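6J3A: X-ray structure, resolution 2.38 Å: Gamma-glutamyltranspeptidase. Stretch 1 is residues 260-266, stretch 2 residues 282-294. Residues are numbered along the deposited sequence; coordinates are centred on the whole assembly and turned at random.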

# COMPACT_ATOMS: atom_id res chain seq x y z
N PRO A 260 4.65 23.15 -21.28
CA PRO A 260 5.45 23.08 -20.06
C PRO A 260 6.79 23.77 -20.23
O PRO A 260 7.26 23.94 -21.35
CB PRO A 260 5.68 21.58 -19.88
CG PRO A 260 5.66 21.04 -21.28
CD PRO A 260 4.63 21.86 -22.00
N ALA A 261 7.38 24.18 -19.12
CA ALA A 261 8.79 24.52 -19.07
C ALA A 261 9.53 23.19 -18.99
O ALA A 261 9.11 22.28 -18.29
CB ALA A 261 9.09 25.38 -17.85
N THR A 262 10.61 23.07 -19.76
CA THR A 262 11.32 21.80 -19.89
C THR A 262 12.82 22.00 -19.86
O THR A 262 13.32 23.06 -20.22
CB THR A 262 11.03 21.10 -21.22
OG1 THR A 262 11.55 21.92 -22.28
CG2 THR A 262 9.53 20.87 -21.43
N TYR A 263 13.53 20.96 -19.47
CA TYR A 263 14.98 20.98 -19.47
C TYR A 263 15.52 19.57 -19.67
O TYR A 263 15.14 18.63 -18.97
CB TYR A 263 15.51 21.58 -18.18
CG TYR A 263 16.99 21.80 -18.21
CD1 TYR A 263 17.55 22.76 -19.06
CD2 TYR A 263 17.85 21.05 -17.41
CE1 TYR A 263 18.92 22.96 -19.11
CE2 TYR A 263 19.23 21.25 -17.44
CZ TYR A 263 19.75 22.20 -18.30
OH TYR A 263 21.11 22.41 -18.34
N ASP A 264 16.41 19.44 -20.65
CA ASP A 264 17.10 18.19 -20.96
C ASP A 264 18.33 18.00 -20.07
O ASP A 264 19.21 18.86 -19.99
CB ASP A 264 17.48 18.18 -22.44
CG ASP A 264 16.26 18.07 -23.36
OD1 ASP A 264 15.10 18.02 -22.88
OD2 ASP A 264 16.46 18.02 -24.59
N TRP A 265 18.37 16.86 -19.38
CA TRP A 265 19.50 16.51 -18.51
C TRP A 265 19.78 15.01 -18.55
O TRP A 265 18.93 14.20 -18.19
CB TRP A 265 19.23 16.95 -17.07
CG TRP A 265 20.29 16.50 -16.10
CD1 TRP A 265 21.49 17.12 -15.83
CD2 TRP A 265 20.26 15.33 -15.28
NE1 TRP A 265 22.20 16.40 -14.88
CE2 TRP A 265 21.46 15.29 -14.53
CE3 TRP A 265 19.32 14.30 -15.10
CZ2 TRP A 265 21.75 14.27 -13.63
CZ3 TRP A 265 19.61 13.28 -14.21
CH2 TRP A 265 20.82 13.28 -13.48
N ASN A 266 20.99 14.65 -18.99
CA ASN A 266 21.54 13.29 -18.86
C ASN A 266 20.61 12.19 -19.41
O ASN A 266 20.37 11.17 -18.76
CB ASN A 266 21.89 13.04 -17.39
CG ASN A 266 22.52 11.69 -17.15
OD1 ASN A 266 23.55 11.37 -17.74
ND2 ASN A 266 21.90 10.89 -16.29
N LEU A 282 13.27 23.78 -10.14
CA LEU A 282 13.81 22.41 -10.27
C LEU A 282 14.73 22.33 -11.49
O LEU A 282 15.86 21.85 -11.40
CB LEU A 282 12.67 21.38 -10.40
CG LEU A 282 13.04 19.89 -10.16
CD1 LEU A 282 11.86 19.07 -9.64
CD2 LEU A 282 13.65 19.22 -11.39
N LEU A 283 14.22 22.83 -12.62
CA LEU A 283 14.96 22.87 -13.87
C LEU A 283 16.27 23.68 -13.71
O LEU A 283 17.32 23.26 -14.19
CB LEU A 283 14.08 23.41 -15.01
CG LEU A 283 12.69 22.79 -15.25
CD1 LEU A 283 11.93 23.41 -16.41
CD2 LEU A 283 12.83 21.31 -15.50
N GLN A 284 16.21 24.82 -13.02
CA GLN A 284 17.41 25.63 -12.75
C GLN A 284 18.44 24.89 -11.91
O GLN A 284 19.64 25.04 -12.11
CB GLN A 284 17.05 26.96 -12.06
CG GLN A 284 16.51 28.01 -13.03
CD GLN A 284 16.68 29.43 -12.54
OE1 GLN A 284 15.71 30.18 -12.46
NE2 GLN A 284 17.91 29.82 -12.21
N GLN A 285 17.96 24.08 -10.97
CA GLN A 285 18.85 23.25 -10.17
C GLN A 285 19.59 22.20 -11.00
O GLN A 285 20.76 21.90 -10.73
CB GLN A 285 18.07 22.59 -9.03
CG GLN A 285 17.73 23.56 -7.91
CD GLN A 285 16.80 22.95 -6.88
OE1 GLN A 285 17.24 22.30 -5.94
NE2 GLN A 285 15.50 23.15 -7.07
N LEU A 286 18.91 21.66 -12.01
CA LEU A 286 19.48 20.67 -12.93
C LEU A 286 20.50 21.30 -13.86
O LEU A 286 21.57 20.73 -14.09
CB LEU A 286 18.38 20.04 -13.79
CG LEU A 286 17.42 19.08 -13.11
CD1 LEU A 286 16.30 18.72 -14.07
CD2 LEU A 286 18.15 17.82 -12.67
N ALA A 287 20.15 22.47 -14.39
CA ALA A 287 21.07 23.27 -15.21
C ALA A 287 22.35 23.70 -14.47
O ALA A 287 23.39 23.90 -15.09
CB ALA A 287 20.36 24.49 -15.75
N LEU A 288 22.26 23.84 -13.16
CA LEU A 288 23.41 24.20 -12.33
C LEU A 288 24.45 23.10 -12.20
O LEU A 288 25.62 23.38 -11.95
CB LEU A 288 22.96 24.63 -10.92
CG LEU A 288 23.03 26.09 -10.46
CD1 LEU A 288 23.34 27.09 -11.55
CD2 LEU A 288 21.74 26.48 -9.75
N LEU A 289 24.02 21.85 -12.36
CA LEU A 289 24.86 20.72 -12.03
C LEU A 289 26.02 20.58 -13.01
O LEU A 289 25.86 20.84 -14.19
CB LEU A 289 24.03 19.44 -12.03
CG LEU A 289 22.90 19.38 -10.99
CD1 LEU A 289 21.96 18.22 -11.30
CD2 LEU A 289 23.43 19.29 -9.57
N PRO A 290 27.21 20.18 -12.51
CA PRO A 290 28.25 19.79 -13.44
C PRO A 290 27.94 18.43 -14.09
O PRO A 290 27.12 17.67 -13.57
CB PRO A 290 29.51 19.71 -12.57
CG PRO A 290 29.01 19.44 -11.19
CD PRO A 290 27.66 20.10 -11.11
N PRO A 291 28.61 18.12 -15.21
CA PRO A 291 28.38 16.81 -15.84
C PRO A 291 28.79 15.62 -14.98
O PRO A 291 28.18 14.56 -15.08
CB PRO A 291 29.22 16.89 -17.13
CG PRO A 291 30.17 18.02 -16.94
CD PRO A 291 29.53 18.97 -15.99
N GLU A 292 29.78 15.83 -14.11
CA GLU A 292 30.42 14.80 -13.30
C GLU A 292 30.06 14.95 -11.83
O GLU A 292 30.77 15.62 -11.07
CB GLU A 292 31.93 14.96 -13.50
CG GLU A 292 32.84 14.00 -12.76
CD GLU A 292 34.18 13.82 -13.46
OE1 GLU A 292 35.21 13.70 -12.75
OE2 GLU A 292 34.23 13.81 -14.72
N LEU A 293 28.96 14.33 -11.43
CA LEU A 293 28.44 14.51 -10.06
C LEU A 293 29.27 13.75 -9.03
O LEU A 293 29.90 12.75 -9.38
CB LEU A 293 26.98 14.07 -9.96
CG LEU A 293 25.98 14.87 -10.79
CD1 LEU A 293 24.62 14.18 -10.83
CD2 LEU A 293 25.84 16.29 -10.26
N PRO A 294 29.28 14.23 -7.76
CA PRO A 294 29.88 13.40 -6.72
C PRO A 294 29.08 12.13 -6.47
O PRO A 294 27.98 11.95 -7.02
CB PRO A 294 29.87 14.31 -5.48
CG PRO A 294 29.65 15.69 -5.98
CD PRO A 294 28.86 15.54 -7.24

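Why do alternate strand residues meet the helix? The strand 261-265 runs at 24° to the helix of the second stretch, and its zigzag points the CA-to-CB bonds of A261, Y263 and W265 toward it, while those of T262 and D264 point away. No hydrogen bond crosses between the stretches; the contact rests on apolar packing.

How does L283 serve two strand residues? With chi1 m and chi2 t, its two methyls part along the strand: CD1 of L283 lies 3.7 Å from CB of A261, and CD2 of L283 lies 3.8 Å from CB of Y263.

What does the t rotamer of Y263 achieve? It lays the ring along the helix, so that CD2 of Y263 comes 3.8 Å from CB of L286 and the ring's far end reaches the next residue, with OH of Y263 3.2 Å from CA of A287. The small side chain of A287 packs there too, its CB 3.5 Å from CZ of Y263.

How is the indole of W265 held? Also t at chi1, it offers one face to L286, whose CD2 is 4.2 Å from CD2 of W265. Beyond the helix, CD1 of L293 meets the ring edge 4.0 Å from CZ2 of W265, and CD1 of L289 approaches NE1 of W265 at 4.0 Å. L286, L289 and L293 share the m, t conformation.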